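Local coordinates for protein phosphatidylinositol-specific phospholipase C (Listeria monocytogenes, PDB 2PLC) that belongs to the bacterial phosphatidylinositol-specific phospholipases C, enzymes whose fold is a distorted TIM-type barrel of strands with helices packed around it, at residues A[16-21]-A[207-212]; A[26-31]-A[78-83]; A[96-101]-A[147-152]; A[118-123]-A[162-167]; A[225-230]-A[257-262]. All blocks are in the same frame, centred on the assembly; numbering follows the deposited sequence.

Contact 1: residues A[16-21]-A[207-212]; sequences LAALSI and KADNKL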
# COMPACT_ATOMS: atom_id res chain seq x y z
N LEU A 16 -5.93 -8.98 -9.69
CA LEU A 16 -5.05 -8.11 -8.93
C LEU A 16 -3.81 -8.84 -8.43
O LEU A 16 -2.74 -8.24 -8.32
CB LEU A 16 -5.82 -7.50 -7.75
CG LEU A 16 -5.74 -5.99 -7.51
CD1 LEU A 16 -6.10 -5.22 -8.78
CD2 LEU A 16 -6.69 -5.62 -6.39
N ALA A 17 -3.94 -10.14 -8.15
CA ALA A 17 -2.82 -10.95 -7.66
C ALA A 17 -1.80 -11.28 -8.73
O ALA A 17 -0.68 -11.70 -8.43
CB ALA A 17 -3.34 -12.22 -7.02
N ALA A 18 -2.18 -11.10 -9.99
CA ALA A 18 -1.30 -11.37 -11.12
C ALA A 18 -0.46 -10.15 -11.51
O ALA A 18 0.21 -10.17 -12.55
CB ALA A 18 -2.12 -11.83 -12.30
N LEU A 19 -0.46 -9.12 -10.67
CA LEU A 19 0.28 -7.89 -10.97
C LEU A 19 1.50 -7.61 -10.10
O LEU A 19 1.66 -8.17 -9.02
CB LEU A 19 -0.65 -6.68 -10.88
CG LEU A 19 -1.89 -6.59 -11.76
CD1 LEU A 19 -2.71 -5.38 -11.34
CD2 LEU A 19 -1.49 -6.49 -13.21
N SER A 20 2.35 -6.71 -10.61
CA SER A 20 3.53 -6.23 -9.91
C SER A 20 3.13 -4.78 -9.59
O SER A 20 3.00 -3.95 -10.49
CB SER A 20 4.75 -6.26 -10.82
OG SER A 20 5.06 -7.60 -11.17
N ILE A 21 2.90 -4.50 -8.32
CA ILE A 21 2.45 -3.17 -7.92
C ILE A 21 3.41 -2.43 -7.00
O ILE A 21 3.90 -2.99 -6.03
CB ILE A 21 1.09 -3.29 -7.19
CG1 ILE A 21 0.09 -4.05 -8.07
CG2 ILE A 21 0.56 -1.91 -6.82
CD1 ILE A 21 -1.16 -4.48 -7.36
N LYS A 207 4.82 -17.43 -8.56
CA LYS A 207 4.26 -18.77 -8.73
C LYS A 207 2.79 -18.88 -8.33
O LYS A 207 2.06 -19.71 -8.87
CB LYS A 207 5.11 -19.80 -7.98
CG LYS A 207 6.56 -19.82 -8.43
CD LYS A 207 7.11 -21.23 -8.59
CE LYS A 207 7.79 -21.74 -7.33
NZ LYS A 207 6.88 -21.84 -6.15
N ALA A 208 2.36 -18.05 -7.38
CA ALA A 208 0.97 -18.06 -6.93
C ALA A 208 0.17 -17.03 -7.72
O ALA A 208 0.74 -16.10 -8.31
CB ALA A 208 0.89 -17.75 -5.44
N ASP A 209 -1.15 -17.20 -7.76
CA ASP A 209 -2.03 -16.28 -8.48
C ASP A 209 -3.37 -16.06 -7.78
O ASP A 209 -4.24 -15.34 -8.28
CB ASP A 209 -2.28 -16.77 -9.91
CG ASP A 209 -1.08 -16.55 -10.83
OD1 ASP A 209 -0.88 -15.39 -11.26
OD2 ASP A 209 -0.35 -17.52 -11.10
N ASN A 210 -3.52 -16.67 -6.61
CA ASN A 210 -4.75 -16.57 -5.84
C ASN A 210 -4.53 -15.87 -4.49
O ASN A 210 -5.42 -15.87 -3.64
CB ASN A 210 -5.34 -17.96 -5.62
CG ASN A 210 -4.45 -18.85 -4.76
OD1 ASN A 210 -4.95 -19.61 -3.93
ND2 ASN A 210 -3.14 -18.76 -4.96
N LYS A 211 -3.35 -15.28 -4.31
CA LYS A 211 -3.03 -14.59 -3.06
C LYS A 211 -2.33 -13.26 -3.28
O LYS A 211 -1.64 -13.06 -4.28
CB LYS A 211 -2.15 -15.47 -2.17
CG LYS A 211 -2.92 -16.49 -1.35
CD LYS A 211 -1.98 -17.32 -0.50
CE LYS A 211 -2.73 -18.07 0.59
NZ LYS A 211 -3.75 -19.02 0.07
N LEU A 212 -2.56 -12.33 -2.35
CA LEU A 212 -1.93 -11.02 -2.42
C LEU A 212 -0.65 -11.04 -1.59
O LEU A 212 -0.67 -11.44 -0.43
CB LEU A 212 -2.86 -9.93 -1.87
CG LEU A 212 -3.81 -9.25 -2.84
CD1 LEU A 212 -4.64 -8.23 -2.09
CD2 LEU A 212 -3.03 -8.57 -3.95
O HOH W 1 0.36 -13.14 -6.19
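The methyl of Ala17 points toward the loop 207-212 and touches two of its carbonyl oxygens: Ala17 CB lies 3.3 Å from Lys211 O and 3.5 Å from Asp209 O. One small apolar group thus meets the backbone of the loop, and no direct hydrogen bond crosses the contact. A water takes the polar role, lying 2.9 Å from Ala17 O and 2.8 Å from Lys211 O. On one flank Leu212 reaches across with one methyl, Leu212 CD2 standing 4.4 Å from Ala17 CA and brushing the carbonyl of Leu16. At the solvent side the Asp209 carboxylate approaches Ala18 CB with its OD1 at 3.9 Å; it is poorly ordered, and this touch is loose. The 3-10 turn at Leu16 and Ala17 gives way to strand 20-24, and Leu212 starts strand 212-216, its backbone bonded to Asn179. Between these two strands runs 253-257, which Leu19 and Ile21 hold through backbone bonds to Gly253. The contact therefore joins the chain entering edge strand 20-24 to that entering 212-216, past the N-terminal end of the intervening strand 253-257, in a TIM-type barrel.

Contact 2: residues A[26-31]-A[78-83]; sequences DTMSYN and LNASLS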
# COMPACT_ATOMS: atom_id res chain seq x y z
N ASP A 26 4.36 3.67 5.07
CA ASP A 26 4.08 4.87 5.86
C ASP A 26 3.99 6.09 4.93
O ASP A 26 4.69 7.09 5.09
CB ASP A 26 5.16 5.07 6.92
CG ASP A 26 4.65 5.75 8.16
OD1 ASP A 26 3.51 6.28 8.17
OD2 ASP A 26 5.40 5.75 9.14
N THR A 27 3.10 5.95 3.96
CA THR A 27 2.82 6.93 2.93
C THR A 27 2.86 8.41 3.31
O THR A 27 3.45 9.22 2.59
CB THR A 27 1.46 6.62 2.30
OG1 THR A 27 1.44 5.25 1.86
CG2 THR A 27 1.17 7.56 1.13
N MET A 28 2.22 8.75 4.43
CA MET A 28 2.12 10.14 4.89
C MET A 28 3.29 10.74 5.65
O MET A 28 3.26 11.93 5.98
CB MET A 28 0.86 10.33 5.73
CG MET A 28 -0.43 9.96 5.02
SD MET A 28 -0.56 10.69 3.38
CE MET A 28 -1.09 12.37 3.78
N SER A 29 4.31 9.94 5.96
CA SER A 29 5.45 10.44 6.70
C SER A 29 6.47 11.20 5.85
O SER A 29 7.62 10.76 5.69
CB SER A 29 6.12 9.31 7.48
OG SER A 29 7.08 9.84 8.38
N TYR A 30 6.04 12.32 5.29
CA TYR A 30 6.90 13.18 4.48
C TYR A 30 6.74 14.60 5.00
O TYR A 30 7.31 15.55 4.47
CB TYR A 30 6.54 13.12 3.00
CG TYR A 30 5.10 13.44 2.69
CD1 TYR A 30 4.68 14.77 2.51
CD2 TYR A 30 4.15 12.43 2.58
CE1 TYR A 30 3.34 15.06 2.23
CE2 TYR A 30 2.81 12.71 2.30
CZ TYR A 30 2.42 14.02 2.12
OH TYR A 30 1.10 14.28 1.82
N ASN A 31 5.94 14.73 6.05
CA ASN A 31 5.69 16.01 6.69
C ASN A 31 5.10 15.70 8.06
O ASN A 31 4.62 14.59 8.29
CB ASN A 31 4.71 16.83 5.85
CG ASN A 31 4.64 18.29 6.28
OD1 ASN A 31 5.63 18.85 6.76
ND2 ASN A 31 3.48 18.90 6.10
N LEU A 78 1.23 13.89 11.77
CA LEU A 78 1.78 14.11 10.44
C LEU A 78 1.17 15.24 9.63
O LEU A 78 1.31 15.27 8.41
CB LEU A 78 1.76 12.80 9.64
CG LEU A 78 2.57 11.63 10.22
CD1 LEU A 78 2.48 10.44 9.29
CD2 LEU A 78 4.02 12.03 10.42
N ASN A 79 0.53 16.20 10.30
CA ASN A 79 -0.09 17.34 9.62
C ASN A 79 -1.01 16.95 8.46
O ASN A 79 -0.93 17.51 7.36
CB ASN A 79 0.98 18.33 9.13
CG ASN A 79 1.55 19.17 10.25
OD1 ASN A 79 1.40 18.85 11.43
ND2 ASN A 79 2.21 20.27 9.89
N ALA A 80 -1.86 15.96 8.71
CA ALA A 80 -2.80 15.48 7.72
C ALA A 80 -3.98 14.83 8.43
O ALA A 80 -3.86 14.40 9.58
CB ALA A 80 -2.13 14.47 6.78
N SER A 81 -5.13 14.79 7.77
CA SER A 81 -6.33 14.19 8.33
C SER A 81 -6.82 13.11 7.37
O SER A 81 -6.47 13.11 6.19
CB SER A 81 -7.42 15.25 8.53
OG SER A 81 -7.70 15.93 7.32
N LEU A 82 -7.62 12.19 7.88
CA LEU A 82 -8.14 11.12 7.05
C LEU A 82 -9.04 11.69 5.95
O LEU A 82 -9.01 11.23 4.82
CB LEU A 82 -8.88 10.08 7.89
CG LEU A 82 -9.22 8.77 7.19
CD1 LEU A 82 -7.98 8.20 6.52
CD2 LEU A 82 -9.81 7.79 8.18
N SER A 83 -9.79 12.74 6.29
CA SER A 83 -10.68 13.38 5.33
C SER A 83 -9.86 13.98 4.20
O SER A 83 -10.27 13.94 3.03
CB SER A 83 -11.52 14.47 6.00
OG SER A 83 -10.70 15.49 6.54
O HOH W 2 1.75 14.44 5.74
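Two carbonyl oxygens lie close together: Asn31 O and Leu78 O stand 3.4 Å apart, both acceptors, and no direct hydrogen bond links the two segments. Both belong to connections beyond the C-terminal ends of strands in the TIM-type barrel: 26-31 comes after strand 20-24, while segment 78-83 leads into helix 82-95. A water does the joining, donating to Met28 O at 2.9 Å and to Leu78 O at 2.8 Å, and it also sits over one face of the Tyr30 ring, offset toward the rim. Loop 26-31 is tightly folded, a type I turn from Asp26 to Ser29 running into an inverse gamma turn centred on Ser29, whose OG is held by Ala43 O. The curve wraps round Leu78. CG lies anti to the carbonyl carbon of Leu78 (chi1 -61°), and the two branches beyond it part: CD1 packs 3.9 Å from Met28 CB, while CD2 comes 3.4 Å from Asn31 O. At the solvent side Asn31 ND2 approaches Asn79 CB, 4.0 Å away, and the two amide planes are turned 83° apart. The chain turns its corner at Asn79, bringing Ala80 round to Met28. There the Met28 chain, bent at chi2 and chi3, ends with its CE methyl 3.8 Å from Ala80 CB.

Contact 3: residues A[96-101]-A[147-152]; sequences NPKETI and DVRGKI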
# COMPACT_ATOMS: atom_id res chain seq x y z
N ASN A 96 -8.58 9.99 -13.07
CA ASN A 96 -8.07 8.80 -13.75
C ASN A 96 -8.92 7.63 -13.26
O ASN A 96 -8.48 6.83 -12.44
CB ASN A 96 -6.61 8.58 -13.38
CG ASN A 96 -5.81 9.86 -13.42
OD1 ASN A 96 -5.34 10.29 -14.47
ND2 ASN A 96 -5.67 10.50 -12.26
N PRO A 97 -10.16 7.51 -13.78
CA PRO A 97 -11.17 6.50 -13.45
C PRO A 97 -10.92 5.01 -13.71
O PRO A 97 -11.74 4.18 -13.33
CB PRO A 97 -12.40 7.01 -14.21
CG PRO A 97 -11.79 7.58 -15.43
CD PRO A 97 -10.63 8.37 -14.89
N LYS A 98 -9.81 4.66 -14.36
CA LYS A 98 -9.53 3.25 -14.62
C LYS A 98 -8.51 2.66 -13.65
O LYS A 98 -8.30 1.45 -13.63
CB LYS A 98 -9.09 3.03 -16.07
CG LYS A 98 -10.18 3.22 -17.11
CD LYS A 98 -11.29 2.19 -16.96
CE LYS A 98 -12.38 2.38 -18.01
NZ LYS A 98 -13.47 1.38 -17.85
N GLU A 99 -7.90 3.52 -12.84
CA GLU A 99 -6.90 3.09 -11.86
C GLU A 99 -7.58 2.55 -10.61
O GLU A 99 -8.76 2.80 -10.37
CB GLU A 99 -6.00 4.26 -11.47
CG GLU A 99 -5.33 4.96 -12.63
CD GLU A 99 -4.50 4.04 -13.49
OE1 GLU A 99 -3.50 3.50 -12.99
OE2 GLU A 99 -4.85 3.86 -14.67
N THR A 100 -6.83 1.78 -9.82
CA THR A 100 -7.33 1.22 -8.57
C THR A 100 -6.25 1.40 -7.51
O THR A 100 -5.06 1.32 -7.79
CB THR A 100 -7.71 -0.28 -8.69
OG1 THR A 100 -7.94 -0.82 -7.38
CG2 THR A 100 -6.62 -1.07 -9.37
N ILE A 101 -6.69 1.68 -6.29
CA ILE A 101 -5.76 1.89 -5.20
C ILE A 101 -6.02 0.94 -4.06
O ILE A 101 -7.17 0.69 -3.69
CB ILE A 101 -5.81 3.36 -4.71
CG1 ILE A 101 -5.33 4.28 -5.84
CG2 ILE A 101 -4.97 3.56 -3.45
CD1 ILE A 101 -5.44 5.74 -5.54
N ASP A 147 -13.76 -5.30 -11.62
CA ASP A 147 -14.50 -5.00 -10.39
C ASP A 147 -13.97 -3.83 -9.55
O ASP A 147 -14.71 -3.27 -8.74
CB ASP A 147 -14.56 -6.25 -9.51
CG ASP A 147 -15.15 -7.45 -10.23
OD1 ASP A 147 -16.30 -7.35 -10.71
OD2 ASP A 147 -14.45 -8.49 -10.32
N VAL A 148 -12.70 -3.48 -9.74
CA VAL A 148 -12.09 -2.40 -8.97
C VAL A 148 -11.73 -1.14 -9.77
O VAL A 148 -10.94 -0.33 -9.31
CB VAL A 148 -10.81 -2.90 -8.22
CG1 VAL A 148 -11.19 -3.87 -7.12
CG2 VAL A 148 -9.85 -3.55 -9.20
N ARG A 149 -12.31 -0.98 -10.96
CA ARG A 149 -12.02 0.21 -11.76
C ARG A 149 -12.47 1.48 -11.03
O ARG A 149 -13.63 1.59 -10.61
CB ARG A 149 -12.69 0.13 -13.14
CG ARG A 149 -12.10 -0.90 -14.10
CD ARG A 149 -10.65 -0.62 -14.45
NE ARG A 149 -10.17 -1.50 -15.52
CZ ARG A 149 -8.90 -1.61 -15.91
NH1 ARG A 149 -7.95 -0.90 -15.33
NH2 ARG A 149 -8.58 -2.43 -16.90
N GLY A 150 -11.54 2.42 -10.85
CA GLY A 150 -11.84 3.67 -10.17
C GLY A 150 -12.25 3.50 -8.72
O GLY A 150 -12.97 4.34 -8.18
N LYS A 151 -11.79 2.42 -8.08
CA LYS A 151 -12.14 2.17 -6.69
C LYS A 151 -10.96 1.90 -5.77
O LYS A 151 -9.83 1.71 -6.21
CB LYS A 151 -13.15 1.02 -6.60
CG LYS A 151 -14.57 1.46 -6.92
CD LYS A 151 -15.51 0.28 -7.05
CE LYS A 151 -16.97 0.72 -7.05
NZ LYS A 151 -17.25 1.75 -8.10
N ILE A 152 -11.25 1.90 -4.47
CA ILE A 152 -10.25 1.66 -3.44
C ILE A 152 -10.48 0.29 -2.83
O ILE A 152 -11.60 -0.06 -2.48
CB ILE A 152 -10.37 2.71 -2.28
CG1 ILE A 152 -10.07 4.11 -2.80
CG2 ILE A 152 -9.42 2.36 -1.13
CD1 ILE A 152 -10.30 5.20 -1.77
O HOH W 3 -14.54 3.59 -13.12
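Pro97 opens the contact with its carbonyl beside Gly150: Pro97 O lies 3.0 Å from Gly150 N, but the angle is too poor for a hydrogen bond. A water instead donates to Pro97 O, and weakly to Arg149 O. Lys98 follows, its carbonyl held by the Arg149 guanidinium. The bond Arg149 NH1 to Lys98 O is 2.9 Å long with an N-H...O angle of 157°, and the oxygen lies at the guanidinium edge, near its plane. Both side chains bend at chi2, and their aliphatic parts touch where Lys98 CD meets Arg149 CD at 3.8 Å. Glu99 sends its side chain away to Ser8 and Arg59, but Glu99 O accepts a weak bond from Gly150 N at 2.8 Å. Gly150, with positive phi, is the third residue of a type II turn from Val148 to Lys151. Thr100 then sets OG1 anti to its backbone N (chi1 169°), 3.6 Å from Val148 CB and weakly bonded to Lys151 O. Ile101 N gives that same oxygen a 3.1 Å bond, starting the parallel bridge of Ile101 with Ile152, neighbouring barrel strands whose side chains both meet Ile89 of helix 82-95. Arg149 also binds Met7 O, Leu10 O and Asp12; with a carboxylate paired to NH2, its positive charge is probably well compensated despite nearby Lys98.

Contact 4: residues A[118-123]-A[162-167]; sequences RIQPLI and KPLVIN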
# COMPACT_ATOMS: atom_id res chain seq x y z
N ARG A 118 -15.69 5.37 14.51
CA ARG A 118 -15.32 6.73 14.13
C ARG A 118 -15.08 6.93 12.64
O ARG A 118 -15.52 7.93 12.08
CB ARG A 118 -14.09 7.19 14.91
CG ARG A 118 -14.36 7.57 16.36
CD ARG A 118 -15.36 8.72 16.46
NE ARG A 118 -14.96 9.88 15.66
CZ ARG A 118 -14.20 10.89 16.09
NH1 ARG A 118 -13.74 10.89 17.34
NH2 ARG A 118 -13.89 11.88 15.27
N ILE A 119 -14.39 5.98 12.00
CA ILE A 119 -14.09 6.08 10.57
C ILE A 119 -15.29 5.83 9.66
O ILE A 119 -15.27 6.22 8.50
CB ILE A 119 -12.97 5.10 10.14
CG1 ILE A 119 -13.38 3.65 10.48
CG2 ILE A 119 -11.65 5.48 10.78
CD1 ILE A 119 -12.40 2.60 10.00
N GLN A 120 -16.32 5.18 10.20
CA GLN A 120 -17.52 4.86 9.42
C GLN A 120 -18.21 6.02 8.71
O GLN A 120 -18.46 5.95 7.51
CB GLN A 120 -18.52 4.07 10.26
CG GLN A 120 -18.05 2.66 10.60
CD GLN A 120 -19.10 1.83 11.30
OE1 GLN A 120 -20.29 2.17 11.30
NE2 GLN A 120 -18.67 0.72 11.89
N PRO A 121 -18.53 7.11 9.43
CA PRO A 121 -19.19 8.26 8.80
C PRO A 121 -18.37 8.83 7.63
O PRO A 121 -18.94 9.31 6.65
CB PRO A 121 -19.29 9.27 9.94
CG PRO A 121 -19.43 8.38 11.15
CD PRO A 121 -18.39 7.33 10.89
N LEU A 122 -17.05 8.76 7.75
CA LEU A 122 -16.14 9.26 6.72
C LEU A 122 -16.07 8.35 5.51
O LEU A 122 -16.07 8.82 4.37
CB LEU A 122 -14.73 9.41 7.29
CG LEU A 122 -14.19 10.83 7.35
CD1 LEU A 122 -12.72 10.76 7.72
CD2 LEU A 122 -14.36 11.54 6.02
N ILE A 123 -15.95 7.05 5.75
CA ILE A 123 -15.88 6.07 4.68
C ILE A 123 -17.20 6.06 3.90
O ILE A 123 -17.20 6.11 2.68
CB ILE A 123 -15.58 4.65 5.23
CG1 ILE A 123 -14.22 4.62 5.92
CG2 ILE A 123 -15.65 3.62 4.12
CD1 ILE A 123 -13.05 5.04 5.04
N LYS A 162 -11.31 -7.71 11.98
CA LYS A 162 -12.35 -8.09 11.03
C LYS A 162 -12.54 -6.94 10.04
O LYS A 162 -12.20 -5.79 10.35
CB LYS A 162 -13.65 -8.47 11.77
CG LYS A 162 -14.23 -7.41 12.70
CD LYS A 162 -15.17 -6.44 11.97
CE LYS A 162 -15.71 -5.36 12.90
NZ LYS A 162 -16.56 -4.37 12.17
N PRO A 163 -13.06 -7.23 8.83
CA PRO A 163 -13.28 -6.19 7.82
C PRO A 163 -14.34 -5.15 8.19
O PRO A 163 -15.28 -5.43 8.94
CB PRO A 163 -13.68 -6.99 6.58
CG PRO A 163 -14.35 -8.19 7.17
CD PRO A 163 -13.43 -8.55 8.30
N LEU A 164 -14.18 -3.94 7.66
CA LEU A 164 -15.11 -2.85 7.91
C LEU A 164 -16.48 -3.12 7.29
O LEU A 164 -16.61 -3.24 6.07
CB LEU A 164 -14.56 -1.53 7.36
CG LEU A 164 -15.42 -0.29 7.62
CD1 LEU A 164 -15.32 0.10 9.09
CD2 LEU A 164 -14.96 0.85 6.75
N VAL A 165 -17.49 -3.23 8.15
CA VAL A 165 -18.85 -3.48 7.69
C VAL A 165 -19.73 -2.27 8.00
O VAL A 165 -19.86 -1.86 9.15
CB VAL A 165 -19.46 -4.73 8.36
CG1 VAL A 165 -20.85 -4.99 7.81
CG2 VAL A 165 -18.57 -5.95 8.14
N ILE A 166 -20.27 -1.67 6.95
CA ILE A 166 -21.16 -0.52 7.10
C ILE A 166 -22.47 -0.91 6.44
O ILE A 166 -22.55 -1.06 5.21
CB ILE A 166 -20.58 0.77 6.43
CG1 ILE A 166 -19.19 1.07 6.99
CG2 ILE A 166 -21.50 1.96 6.69
CD1 ILE A 166 -18.52 2.28 6.36
N ASN A 167 -23.49 -1.11 7.28
CA ASN A 167 -24.83 -1.53 6.86
C ASN A 167 -24.80 -3.00 6.46
O ASN A 167 -24.51 -3.86 7.29
CB ASN A 167 -25.36 -0.66 5.71
CG ASN A 167 -25.85 0.69 6.19
OD1 ASN A 167 -26.97 0.82 6.69
ND2 ASN A 167 -25.01 1.71 6.05
O HOH W 4 -22.10 -0.69 10.74
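Leu164 wedges its two methyls among side chains of segment 118-123, in helix 114-125: CD1 of Leu164 meets Ile119 CD1 at 4.0 Å and also Gln120 CG, while Leu164 CD2 lies 3.9 Å from Ile123 CG2. CG of Leu164 is anti to its backbone N (chi1 -177°), and the fork beyond it spans one turn of the helix. Ile166, two residues on and also pointing to the helix, puts its CD1 3.9 Å from Ile123 CG2, the two side chains crossing at about a right angle. The same Ile166 CD1 comes 3.8 Å from Gln120 O, and the Ile166 and Gln120 side chains slide past each other in opposite directions, Ile166 CG1 near Gln120 CG. Val165 turns its side chain away, yet its carbonyl takes part: a water donates to Val165 O at 3.0 Å and, weakly, to Gln120 OE1. This is a helix laid over a short antiparallel strand pair, 164-166 with 169-174, at the edge of the barrel sheet; helix and strand axes pass 9.6 Å apart at 63°. Backbone bonding of Leu164 to Phe171 holds the strand, and Phe171 also packs on Ile123 and Ile166. Farther out, a salt bridge from Lys162 to Asp116 ties the strand's approach to the helix. The helix is kinked at Pro121, whose N has no hydrogen to give, and Leu122 N makes only a weak bond, to Ile119 O. Ile119 also packs on Leu69.

Contact 5: residues A[225-230]-A[257-262]; sequences TPRQYA and MDFPEK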
# COMPACT_ATOMS: atom_id res chain seq x y z
N THR A 225 18.91 4.09 9.59
CA THR A 225 17.64 4.78 9.35
C THR A 225 16.91 4.28 8.11
O THR A 225 17.51 3.63 7.26
CB THR A 225 17.86 6.30 9.19
OG1 THR A 225 18.59 6.57 7.98
CG2 THR A 225 18.61 6.86 10.38
N PRO A 226 15.60 4.58 8.00
CA PRO A 226 14.82 4.15 6.83
C PRO A 226 15.49 4.64 5.54
O PRO A 226 15.53 3.92 4.55
CB PRO A 226 13.47 4.83 7.05
CG PRO A 226 13.33 4.79 8.55
CD PRO A 226 14.71 5.21 9.01
N ARG A 227 16.04 5.85 5.58
CA ARG A 227 16.71 6.44 4.43
C ARG A 227 17.94 5.63 4.02
O ARG A 227 18.19 5.43 2.83
CB ARG A 227 17.11 7.89 4.74
CG ARG A 227 18.00 8.54 3.69
CD ARG A 227 17.20 9.19 2.58
NE ARG A 227 16.58 10.44 3.01
CZ ARG A 227 16.10 11.36 2.17
NH1 ARG A 227 16.16 11.17 0.86
NH2 ARG A 227 15.54 12.47 2.65
N GLN A 228 18.69 5.14 5.00
CA GLN A 228 19.88 4.34 4.72
C GLN A 228 19.53 2.98 4.11
O GLN A 228 20.15 2.57 3.12
CB GLN A 228 20.71 4.15 5.98
CG GLN A 228 21.36 5.44 6.46
CD GLN A 228 22.09 5.25 7.76
OE1 GLN A 228 21.48 5.00 8.80
NE2 GLN A 228 23.42 5.36 7.71
N TYR A 229 18.54 2.30 4.67
CA TYR A 229 18.10 1.00 4.16
C TYR A 229 17.65 1.10 2.71
O TYR A 229 18.01 0.25 1.88
CB TYR A 229 16.94 0.45 4.99
CG TYR A 229 17.34 -0.42 6.16
CD1 TYR A 229 17.79 -1.73 5.95
CD2 TYR A 229 17.24 0.04 7.47
CE1 TYR A 229 18.12 -2.55 7.02
CE2 TYR A 229 17.57 -0.78 8.55
CZ TYR A 229 18.01 -2.08 8.31
OH TYR A 229 18.34 -2.90 9.37
N ALA A 230 16.84 2.11 2.42
CA ALA A 230 16.30 2.34 1.08
C ALA A 230 17.39 2.60 0.06
O ALA A 230 17.32 2.12 -1.07
CB ALA A 230 15.30 3.49 1.10
N MET A 257 7.88 0.23 -0.58
CA MET A 257 9.12 0.93 -0.32
C MET A 257 9.10 2.26 0.45
O MET A 257 8.07 2.92 0.58
CB MET A 257 9.82 1.21 -1.66
CG MET A 257 9.91 0.03 -2.60
SD MET A 257 10.25 0.53 -4.28
CE MET A 257 8.59 0.91 -4.86
N ASP A 258 10.29 2.62 0.93
CA ASP A 258 10.56 3.88 1.60
C ASP A 258 11.38 4.61 0.54
O ASP A 258 12.16 3.97 -0.18
CB ASP A 258 11.46 3.70 2.82
CG ASP A 258 10.73 3.21 4.03
OD1 ASP A 258 9.50 3.40 4.13
OD2 ASP A 258 11.40 2.64 4.92
N PHE A 259 11.17 5.91 0.40
CA PHE A 259 11.91 6.75 -0.55
C PHE A 259 12.07 6.17 -1.97
O PHE A 259 13.18 6.09 -2.49
CB PHE A 259 13.29 7.09 0.01
CG PHE A 259 13.26 7.83 1.31
CD1 PHE A 259 12.99 9.19 1.34
CD2 PHE A 259 13.53 7.18 2.51
CE1 PHE A 259 12.99 9.89 2.54
CE2 PHE A 259 13.54 7.86 3.71
CZ PHE A 259 13.27 9.23 3.73
N PRO A 260 10.97 5.74 -2.61
CA PRO A 260 11.13 5.20 -3.96
C PRO A 260 11.40 6.28 -4.98
O PRO A 260 10.85 7.38 -4.90
CB PRO A 260 9.77 4.55 -4.21
CG PRO A 260 8.83 5.46 -3.46
CD PRO A 260 9.56 5.66 -2.17
N GLU A 261 12.29 5.98 -5.93
CA GLU A 261 12.61 6.92 -6.99
C GLU A 261 11.68 6.69 -8.18
O GLU A 261 11.18 5.58 -8.38
CB GLU A 261 14.06 6.76 -7.42
CG GLU A 261 15.04 7.15 -6.34
CD GLU A 261 16.47 7.15 -6.83
OE1 GLU A 261 17.03 6.05 -7.02
OE2 GLU A 261 17.02 8.26 -7.02
N LYS A 262 11.45 7.75 -8.95
CA LYS A 262 10.58 7.69 -10.14
C LYS A 262 10.97 6.55 -11.07
O LYS A 262 10.12 5.88 -11.64
CB LYS A 262 10.68 9.01 -10.92
CG LYS A 262 10.37 10.28 -10.13
CD LYS A 262 8.89 10.62 -10.17
CE LYS A 262 8.65 12.06 -9.71
NZ LYS A 262 9.26 13.06 -10.64
O HOH W 5 13.81 1.64 4.35
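A stacked cation-pi contact between Arg227 and Phe259 joins the first turn of helix 226-246 to the loop that follows strand 253-257, at the C-terminal end of the strands in the TIM-type barrel. The guanidinium of Arg227 lies nearly flat on the ring, the planes 17° apart and the centres 4.0 Å apart. It is displaced from the ring centre: Arg227 CZ is nearest Phe259 CE1, at 3.5 Å, 34° off the ring normal, and CE1 sits over the middle of the guanidinium. Arg227 CD stands more squarely over the face, nearly along the normal, and makes a CH-pi contact. Arg227 CG is anti to the backbone N (chi1 171°), and the bends at chi2 and chi3 beyond it bring the chain over the phenylalanine. Pro226 and Ala230 meet the ring at its edge, and the helix itself passes close, with Arg227 CA 3.5 Å from Phe259 CE2. The helix start is fixed by a capping box: Thr225 N bonds Gln228 OE1 at 2.8 Å, while Gln228 N gives Thr225 OG1 a weak bond. Asp258 OD1 is bonded to His25 ND1. Its other oxygen, Asp258 OD2, touches Pro226 CB at 3.7 Å and receives a water that also donates to Pro226 O. Beside it Ala230 drops its methyl onto the backbone of the loop, with Ala230 CB 3.4 Å from Asp258 O, a carbonyl that also accepts from Asn234 ND2.

From the N terminus, segment 16-21 waits longest for its partner: contact 1 closes only at 207-212, and contacts 2, 3 and 4 all fall within that span. Contact 2 closes first, tying two connections at the strands' C-terminal end. Contacts 3 and 4 then cross, since 96-101, 118-123, 147-152 and 162-167 alternate; contact 3 joins neighbouring barrel strands, contact 4 an outer helix to the short strand 164-166. Contact 5 comes last, in series, within the C-terminal part. Direct packing links contact 1 to contact 3, through Leu16 on Val148 and Thr100, and contact 2 to contact 4, through Leu82 on Ile119 and Leu122. Contacts 3 and 5 lie on opposite sides of the chain's centre.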